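Local coordinates for putative gdp-fucose protein o-fucosyltransferase 1 (Caenorhabditis elegans, PDB 3ZY2) that belongs to the GDP-fucose protein O-fucosyltransferase family of the GT-B clan and is seen here with guanosine-5'-diphosphate bound, at residues A[11-16]-A[173-178]; A[86-91]-A[166-171]; A[95-100]-A[135-140]. One frame throughout, in Å; residues are numbered along the deposited sequence.

Contact 1. Residues A[11-16]-A[173-178]; sequences IVFCPC and SAPAPF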
loop_
_atom_site.group_PDB
_atom_site.type_symbol
_atom_site.label_atom_id
_atom_site.label_comp_id
_atom_site.label_asym_id
_atom_site.label_seq_id
_atom_site.Cartn_x
_atom_site.Cartn_y
_atom_site.Cartn_z
ATOM N N ILE A 11 6.387 11.884 15.356
ATOM C CA ILE A 11 5.874 11.368 14.094
ATOM C C ILE A 11 6.020 12.465 13.060
ATOM O O ILE A 11 5.649 13.606 13.332
ATOM C CB ILE A 11 4.382 10.968 14.203
ATOM C CG1 ILE A 11 4.208 9.736 15.082
ATOM C CG2 ILE A 11 3.757 10.713 12.823
ATOM C CD1 ILE A 11 2.800 9.628 15.657
ATOM N N VAL A 12 6.535 12.116 11.890
ATOM C CA VAL A 12 6.611 13.057 10.752
ATOM C C VAL A 12 6.094 12.328 9.526
ATOM O O VAL A 12 6.291 11.107 9.391
ATOM C CB VAL A 12 8.050 13.631 10.545
ATOM C CG1 VAL A 12 9.081 12.530 10.237
ATOM C CG2 VAL A 12 8.046 14.720 9.460
ATOM N N PHE A 13 5.381 13.040 8.661
ATOM C CA PHE A 13 4.776 12.390 7.491
ATOM C C PHE A 13 4.613 13.355 6.345
ATOM O O PHE A 13 4.603 14.589 6.544
ATOM C CB PHE A 13 3.407 11.749 7.844
ATOM C CG PHE A 13 2.269 12.742 7.892
ATOM C CD1 PHE A 13 2.139 13.619 8.963
ATOM C CD2 PHE A 13 1.348 12.797 6.831
ATOM C CE1 PHE A 13 1.095 14.562 8.986
ATOM C CE2 PHE A 13 0.299 13.748 6.840
ATOM C CZ PHE A 13 0.184 14.615 7.921
ATOM N N CYS A 14 4.481 12.775 5.156
ATOM C CA CYS A 14 4.103 13.502 3.951
ATOM C C CYS A 14 2.612 13.333 3.680
ATOM O O CYS A 14 2.145 12.184 3.594
ATOM C CB CYS A 14 4.860 12.983 2.734
ATOM S SG CYS A 14 4.412 13.937 1.258
ATOM N N PRO A 15 1.875 14.458 3.505
ATOM C CA PRO A 15 0.506 14.353 3.013
ATOM C C PRO A 15 0.608 14.194 1.503
ATOM O O PRO A 15 0.346 15.128 0.740
ATOM C CB PRO A 15 -0.127 15.700 3.394
ATOM C CG PRO A 15 1.002 16.650 3.521
ATOM C CD PRO A 15 2.304 15.867 3.653
ATOM N N CYS A 16 1.017 13.001 1.093
ATOM C CA CYS A 16 1.539 12.803 -0.254
ATOM C C CYS A 16 0.506 12.302 -1.241
ATOM O O CYS A 16 0.853 11.896 -2.348
ATOM C CB CYS A 16 2.741 11.845 -0.205
ATOM S SG CYS A 16 4.383 12.635 -0.256
ATOM N N SER A 173 3.598 7.916 3.350
ATOM C CA SER A 173 2.162 8.027 3.170
ATOM C C SER A 173 1.493 8.248 4.516
ATOM O O SER A 173 1.804 7.572 5.488
ATOM C CB SER A 173 1.600 6.779 2.511
ATOM O OG SER A 173 1.895 6.795 1.129
ATOM N N ALA A 174 0.542 9.173 4.548
ATOM C CA ALA A 174 -0.122 9.528 5.799
ATOM C C ALA A 174 -0.700 8.282 6.465
ATOM O O ALA A 174 -1.447 7.535 5.811
ATOM C CB ALA A 174 -1.218 10.549 5.521
ATOM N N PRO A 175 -0.388 8.058 7.766
ATOM C CA PRO A 175 -0.922 6.881 8.459
ATOM C C PRO A 175 -2.357 7.118 8.929
ATOM O O PRO A 175 -2.647 7.154 10.144
ATOM C CB PRO A 175 0.042 6.695 9.643
ATOM C CG PRO A 175 0.562 8.046 9.913
ATOM C CD PRO A 175 0.654 8.733 8.568
ATOM N N ALA A 176 -3.238 7.282 7.947
ATOM C CA ALA A 176 -4.632 7.652 8.196
ATOM C C ALA A 176 -5.507 7.164 7.062
ATOM O O ALA A 176 -5.067 7.109 5.922
ATOM C CB ALA A 176 -4.764 9.159 8.289
ATOM N N PRO A 177 -6.773 6.847 7.353
ATOM C CA PRO A 177 -7.681 6.467 6.278
ATOM C C PRO A 177 -7.962 7.579 5.288
ATOM O O PRO A 177 -7.861 8.770 5.610
ATOM C CB PRO A 177 -8.987 6.143 7.020
ATOM C CG PRO A 177 -8.581 5.785 8.364
ATOM C CD PRO A 177 -7.374 6.622 8.680
ATOM N N PHE A 178 -8.301 7.180 4.071
ATOM C CA PHE A 178 -8.861 8.079 3.098
ATOM C C PHE A 178 -9.913 7.341 2.305
ATOM O O PHE A 178 -9.657 6.238 1.836
ATOM C CB PHE A 178 -7.805 8.608 2.130
ATOM C CG PHE A 178 -8.388 9.494 1.073
ATOM C CD1 PHE A 178 -8.649 10.835 1.352
ATOM C CD2 PHE A 178 -8.781 8.975 -0.157
ATOM C CE1 PHE A 178 -9.228 11.680 0.391
ATOM C CE2 PHE A 178 -9.348 9.804 -1.139
ATOM C CZ PHE A 178 -9.584 11.168 -0.854
#
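C14 O takes a weak hydrogen bond of 2.9 Å from C16 N and lies 3.5 Å from A174 N across the contact, which is not a hydrogen bond. The weak bond closes an inverse gamma turn centred on P15. The C14–C16 disulfide spans the same turn. The facing segment has a similar turn centred on P175, where A176 N reaches A174 O at 2.8 Å in another weak bond. The side chain that carries the packing is F13. With CG between the backbone N and the carbonyl carbon (chi1 80°), ring atom CD2 meets A174 CB at 3.7 Å, and the methyl comes in obliquely to the ring. F13 CB approaches P175 CD at 4.1 Å. Outside the two segments, Q26 of helix 20-37 bonds A176 O through its side-chain amide. Y125 and F122 of helix 122-128 pack on the disulfide turn, and F122 also touches S173. The disulfide turn leads on to R19, F20, G21 and N22 of the guanosine-5'-diphosphate pocket. The two loops that meet here leave the C-terminal ends of adjacent parallel strands, 10-13 and 168-171, as in a Rossmann-like domain.

Contact 2. Residues A[86-91]-A[166-171]; sequences PTVWPP and YPVLAF
W89 and V168 cross at about a right angle, and this pair dominates the contact. It joins the end of helix 77-88 to strand 168-171 in the six-stranded parallel sheet of one Rossmann-like domain of a GT-B fold. W89 is the first residue to leave the helical conformation. With CG anti to the backbone N (chi1 -167°), the indole lies with one face against V168. V168 CB stands 3.5 Å from the centroid of the five-membered ring, only 3° off the ring normal, as a CH-pi contact. The two methyls of V168 divide the indole between them. CG2 settles on W89 CG at 3.5 Å, while CG1 leans toward W89 CE2. V168 and A170 point toward the tryptophan, and L169 between them points away. A170 CB therefore reaches the far part of the indole, 3.8 Å from W89 CZ2, coming in obliquely.

V88 and P167 form the other end of the contact. Their side chains slide past each other in opposite directions. V88 CG1 meets P167 CB at 3.6 Å, and V88 O lies only 3.2 Å from P167 CG. F80 of helix 77-88 touches both W89 and V168. V12 of the neighbouring strand 10-13 also packs on V168. The indole N-H has a weak bond to K93 O. It also gives a hydrogen bond to a water 2.9 Å from W89 NE1, and that water donates to V168 O at 2.8 Å.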
loop_
_atom_site.group_PDB
_atom_site.type_symbol
_atom_site.label_atom_id
_atom_site.label_comp_id
_atom_site.label_asym_id
_atom_site.label_seq_id
_atom_site.Cartn_x
_atom_site.Cartn_y
_atom_site.Cartn_z
ATOM N N PRO A 86 18.578 17.335 14.285
ATOM C CA PRO A 86 20.036 17.121 14.214
ATOM C C PRO A 86 20.578 16.169 15.279
ATOM O O PRO A 86 21.410 15.330 14.953
ATOM C CB PRO A 86 20.606 18.534 14.370
ATOM C CG PRO A 86 19.547 19.414 13.801
ATOM C CD PRO A 86 18.241 18.770 14.227
ATOM N N THR A 87 20.085 16.289 16.518
ATOM C CA THR A 87 20.503 15.407 17.630
ATOM C C THR A 87 19.566 14.229 17.907
ATOM O O THR A 87 20.006 13.159 18.331
ATOM C CB THR A 87 20.686 16.178 18.973
ATOM O OG1 THR A 87 19.463 16.824 19.322
ATOM C CG2 THR A 87 21.810 17.210 18.889
ATOM N N VAL A 88 18.265 14.432 17.703
ATOM C CA VAL A 88 17.291 13.373 17.983
ATOM C C VAL A 88 17.201 12.338 16.850
ATOM O O VAL A 88 16.895 11.189 17.096
ATOM C CB VAL A 88 15.885 13.975 18.294
ATOM C CG1 VAL A 88 14.804 12.879 18.375
ATOM C CG2 VAL A 88 15.928 14.782 19.577
ATOM N N TRP A 89 17.469 12.753 15.612
ATOM C CA TRP A 89 17.210 11.903 14.455
ATOM C C TRP A 89 18.200 12.127 13.306
ATOM O O TRP A 89 17.833 12.584 12.215
ATOM C CB TRP A 89 15.784 12.168 13.990
ATOM C CG TRP A 89 15.212 11.194 13.014
ATOM C CD1 TRP A 89 15.162 9.832 13.127
ATOM C CD2 TRP A 89 14.514 11.527 11.801
ATOM N NE1 TRP A 89 14.497 9.296 12.042
ATOM C CE2 TRP A 89 14.097 10.314 11.214
ATOM C CE3 TRP A 89 14.225 12.734 11.146
ATOM C CZ2 TRP A 89 13.395 10.271 9.998
ATOM C CZ3 TRP A 89 13.521 12.693 9.925
ATOM C CH2 TRP A 89 13.127 11.465 9.366
ATOM N N PRO A 90 19.473 11.820 13.551
ATOM C CA PRO A 90 20.521 12.095 12.564
ATOM C C PRO A 90 20.388 11.178 11.340
ATOM O O PRO A 90 19.695 10.153 11.428
ATOM C CB PRO A 90 21.806 11.796 13.343
ATOM C CG PRO A 90 21.386 10.823 14.397
ATOM C CD PRO A 90 20.006 11.213 14.786
ATOM N N PRO A 91 21.013 11.552 10.200
ATOM C CA PRO A 91 20.853 10.758 8.975
ATOM C C PRO A 91 20.882 9.234 9.154
ATOM O O PRO A 91 20.052 8.539 8.553
ATOM C CB PRO A 91 22.010 11.242 8.105
ATOM C CG PRO A 91 22.170 12.707 8.493
ATOM C CD PRO A 91 21.633 12.863 9.906
ATOM N N TYR A 166 13.722 4.277 18.249
ATOM C CA TYR A 166 12.849 4.902 17.231
ATOM C C TYR A 166 12.302 6.251 17.700
ATOM O O TYR A 166 11.100 6.387 17.993
ATOM C CB TYR A 166 11.698 3.972 16.831
ATOM C CG TYR A 166 12.165 2.634 16.339
ATOM C CD1 TYR A 166 12.630 2.483 15.035
ATOM C CD2 TYR A 166 12.158 1.518 17.180
ATOM C CE1 TYR A 166 13.084 1.261 14.574
ATOM C CE2 TYR A 166 12.599 0.287 16.728
ATOM C CZ TYR A 166 13.053 0.160 15.422
ATOM O OH TYR A 166 13.502 -1.063 14.986
ATOM N N PRO A 167 13.179 7.265 17.769
ATOM C CA PRO A 167 12.757 8.575 18.247
ATOM C C PRO A 167 11.770 9.242 17.290
ATOM O O PRO A 167 10.969 10.079 17.722
ATOM C CB PRO A 167 14.067 9.371 18.307
ATOM C CG PRO A 167 15.026 8.630 17.449
ATOM C CD PRO A 167 14.637 7.203 17.540
ATOM N N VAL A 168 11.851 8.880 16.013
ATOM C CA VAL A 168 11.007 9.498 14.983
ATOM C C VAL A 168 10.404 8.424 14.088
ATOM O O VAL A 168 11.127 7.688 13.423
ATOM C CB VAL A 168 11.777 10.532 14.107
ATOM C CG1 VAL A 168 10.832 11.093 13.003
ATOM C CG2 VAL A 168 12.358 11.672 14.952
ATOM N N LEU A 169 9.074 8.334 14.045
ATOM C CA LEU A 169 8.416 7.483 13.072
ATOM C C LEU A 169 8.154 8.348 11.854
ATOM O O LEU A 169 7.490 9.378 11.969
ATOM C CB LEU A 169 7.085 6.940 13.619
ATOM C CG LEU A 169 6.946 5.739 14.560
ATOM C CD1 LEU A 169 8.225 5.324 15.316
ATOM C CD2 LEU A 169 5.795 5.927 15.520
ATOM N N ALA A 170 8.672 7.952 10.698
ATOM C CA ALA A 170 8.544 8.745 9.476
ATOM C C ALA A 170 7.769 8.001 8.409
ATOM O O ALA A 170 8.170 6.929 7.994
ATOM C CB ALA A 170 9.920 9.142 8.955
ATOM N N PHE A 171 6.659 8.581 7.957
ATOM C CA PHE A 171 5.745 7.935 7.008
ATOM C C PHE A 171 5.688 8.707 5.679
ATOM O O PHE A 171 5.350 9.899 5.662
ATOM C CB PHE A 171 4.330 7.896 7.595
ATOM C CG PHE A 171 4.204 7.179 8.914
ATOM C CD1 PHE A 171 4.384 7.862 10.129
ATOM C CD2 PHE A 171 3.819 5.833 8.960
ATOM C CE1 PHE A 171 4.226 7.214 11.339
ATOM C CE2 PHE A 171 3.660 5.192 10.168
ATOM C CZ PHE A 171 3.879 5.854 11.359
HETATM O O HOH W 1 12.775 7.030 11.274
#

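Contact 3. Residues A[95-100]-A[135-140]; sequences KAFCWT and GDEYFG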
loop_
_atom_site.group_PDB
_atom_site.type_symbol
_atom_site.label_atom_id
_atom_site.label_comp_id
_atom_site.label_asym_id
_atom_site.label_seq_id
_atom_site.Cartn_x
_atom_site.Cartn_y
_atom_site.Cartn_z
ATOM N N LYS A 95 14.829 6.025 9.256
ATOM C CA LYS A 95 14.115 4.895 8.665
ATOM C C LYS A 95 12.742 5.308 8.133
ATOM O O LYS A 95 12.049 6.150 8.730
ATOM C CB LYS A 95 13.997 3.757 9.689
ATOM C CG LYS A 95 15.355 3.152 10.143
ATOM C CD LYS A 95 15.177 1.699 10.542
ATOM C CE LYS A 95 16.491 0.922 10.599
ATOM N NZ LYS A 95 17.339 1.346 11.750
ATOM N N ALA A 96 12.373 4.744 6.984
ATOM C CA ALA A 96 11.046 4.952 6.421
ATOM C C ALA A 96 10.108 3.884 6.960
ATOM O O ALA A 96 10.484 2.708 7.073
ATOM C CB ALA A 96 11.098 4.879 4.916
ATOM N N PHE A 97 8.890 4.300 7.278
ATOM C CA PHE A 97 7.872 3.407 7.809
ATOM C C PHE A 97 6.801 3.206 6.769
ATOM O O PHE A 97 6.295 4.170 6.188
ATOM C CB PHE A 97 7.258 3.967 9.096
ATOM C CG PHE A 97 8.132 3.810 10.300
ATOM C CD1 PHE A 97 9.358 4.474 10.376
ATOM C CD2 PHE A 97 7.754 2.966 11.351
ATOM C CE1 PHE A 97 10.179 4.331 11.482
ATOM C CE2 PHE A 97 8.581 2.831 12.476
ATOM C CZ PHE A 97 9.790 3.506 12.532
ATOM N N CYS A 98 6.450 1.941 6.538
ATOM C CA CYS A 98 5.349 1.621 5.642
ATOM C C CYS A 98 4.656 0.317 6.056
ATOM O O CYS A 98 5.123 -0.380 6.953
ATOM C CB CYS A 98 5.838 1.564 4.196
ATOM S SG CYS A 98 6.969 0.220 3.899
ATOM N N TRP A 99 3.525 0.025 5.421
ATOM C CA TRP A 99 2.689 -1.114 5.814
ATOM C C TRP A 99 3.437 -2.440 5.687
ATOM O O TRP A 99 3.486 -3.250 6.622
ATOM C CB TRP A 99 1.413 -1.152 4.966
ATOM C CG TRP A 99 0.300 -1.936 5.609
ATOM C CD1 TRP A 99 0.150 -3.297 5.633
ATOM C CD2 TRP A 99 -0.813 -1.397 6.336
ATOM N NE1 TRP A 99 -0.995 -3.637 6.327
ATOM C CE2 TRP A 99 -1.600 -2.488 6.771
ATOM C CE3 TRP A 99 -1.227 -0.095 6.656
ATOM C CZ2 TRP A 99 -2.769 -2.316 7.525
ATOM C CZ3 TRP A 99 -2.396 0.075 7.397
ATOM C CH2 TRP A 99 -3.154 -1.032 7.819
ATOM N N THR A 100 4.043 -2.627 4.522
ATOM C CA THR A 100 4.662 -3.884 4.141
ATOM C C THR A 100 5.598 -3.614 2.962
ATOM O O THR A 100 5.462 -2.568 2.304
ATOM C CB THR A 100 3.571 -4.907 3.738
ATOM O OG1 THR A 100 4.147 -6.212 3.621
ATOM C CG2 THR A 100 2.892 -4.498 2.422
ATOM N N GLY A 135 16.911 2.847 5.580
ATOM C CA GLY A 135 16.352 1.534 5.933
ATOM C C GLY A 135 14.851 1.638 6.110
ATOM O O GLY A 135 14.299 2.742 6.115
ATOM N N ASP A 136 14.205 0.486 6.277
ATOM C CA ASP A 136 12.754 0.402 6.361
ATOM C C ASP A 136 12.271 -0.276 7.638
ATOM O O ASP A 136 12.955 -1.152 8.185
ATOM C CB ASP A 136 12.187 -0.277 5.107
ATOM C CG ASP A 136 12.284 0.608 3.864
ATOM O OD1 ASP A 136 12.329 1.854 3.982
ATOM O OD2 ASP A 136 12.288 0.055 2.752
ATOM N N GLU A 137 11.120 0.192 8.132
ATOM C CA GLU A 137 10.372 -0.461 9.214
ATOM C C GLU A 137 8.933 -0.694 8.767
ATOM O O GLU A 137 8.327 0.174 8.143
ATOM C CB GLU A 137 10.399 0.361 10.513
ATOM C CG GLU A 137 11.780 0.491 11.166
ATOM C CD GLU A 137 12.225 -0.736 11.977
ATOM O OE1 GLU A 137 11.373 -1.583 12.345
ATOM O OE2 GLU A 137 13.443 -0.829 12.274
ATOM N N TYR A 138 8.400 -1.875 9.067
ATOM C CA TYR A 138 7.046 -2.263 8.657
ATOM C C TYR A 138 6.120 -2.361 9.853
ATOM O O TYR A 138 6.561 -2.725 10.941
ATOM C CB TYR A 138 7.089 -3.595 7.896
ATOM C CG TYR A 138 8.124 -3.572 6.803
ATOM C CD1 TYR A 138 7.950 -2.778 5.671
ATOM C CD2 TYR A 138 9.282 -4.330 6.902
ATOM C CE1 TYR A 138 8.924 -2.726 4.677
ATOM C CE2 TYR A 138 10.250 -4.302 5.909
ATOM C CZ TYR A 138 10.061 -3.501 4.796
ATOM O OH TYR A 138 11.044 -3.485 3.827
ATOM N N PHE A 139 4.850 -2.003 9.660
ATOM C CA PHE A 139 3.878 -2.018 10.758
ATOM C C PHE A 139 2.580 -2.761 10.423
ATOM O O PHE A 139 1.668 -2.838 11.255
ATOM C CB PHE A 139 3.575 -0.589 11.258
ATOM C CG PHE A 139 3.019 0.320 10.203
ATOM C CD1 PHE A 139 1.663 0.293 9.878
ATOM C CD2 PHE A 139 3.849 1.221 9.533
ATOM C CE1 PHE A 139 1.145 1.136 8.891
ATOM C CE2 PHE A 139 3.340 2.073 8.544
ATOM C CZ PHE A 139 1.989 2.036 8.223
ATOM N N GLY A 140 2.514 -3.314 9.213
ATOM C CA GLY A 140 1.357 -4.088 8.764
ATOM C C GLY A 140 1.026 -5.313 9.600
ATOM O O GLY A 140 -0.111 -5.778 9.591
#
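A96 O accepts a hydrogen bond from E137 N at 2.8 Å. A96 N donates to G135 O at 2.9 Å, and C98 N to E137 O at 3.0 Å. These bonds join strands 95-98 and 135-138 as parallel neighbours in the sheet of a Rossmann-like domain, with 135-138 the outermost strand within this chain. Past the strands, F139 N still bonds C98 O, and G140 N reaches W99 O at 2.8 Å through a bent bond (134°).

The polar ends of K95 and E137 find their main partners beyond the pair. K95 NZ stands 4.5 Å from E137 OE2, too far for a salt bridge. K95 NZ and E137 OE1 form salt bridges with D232 and R237 of the second subunit, and E137 OE2 is hydrogen-bonded to Y166 OH. Both carboxylate oxygens of this buried glutamate are thus satisfied.

On the face of F97 and E137, the two side chains lie side by side, and E137 CB makes a CH-pi contact over the centre of the F97 ring. On the other face, C98 SG, disulfide-bonded to C114, touches the edge of the Y138 ring at CD1, 3.6 Å away.

Beyond the strands, F139 CG sits between the backbone N and the carbonyl carbon (chi1 59°), and the ring edge turns to the face of W99 in an offset edge-to-face pair, with planes at 62°. F139 CE1 lies 3.5 Å from W99 CE3. W99 also meets W99 of the second subunit. G140 CA lies over the W99 five-membered ring, 3.6 Å from its centroid.

All three contacts reach one parallel sheet, and strand 168-171 of contact 2 runs through its middle. On one side V12 of contact 1 bonds it, V12 N to L169 O at 2.9 Å. On the other F97 of contact 3 does, F97 N to A170 O at 2.8 Å. F171 also packs on F139 of contact 3. Contacts 1 and 3 both reach the second subunit, but their nearest atoms are about 5 Å apart. The A174 side chain of contact 1 is about 13 Å from a bound guanosine-5'-diphosphate. Just after C16 the chain enters the nucleotide pocket at R19 to N22. The Y138 side chain of contact 3 lies about 12 Å from a guanosine-5'-diphosphate and about 11 Å from manganese.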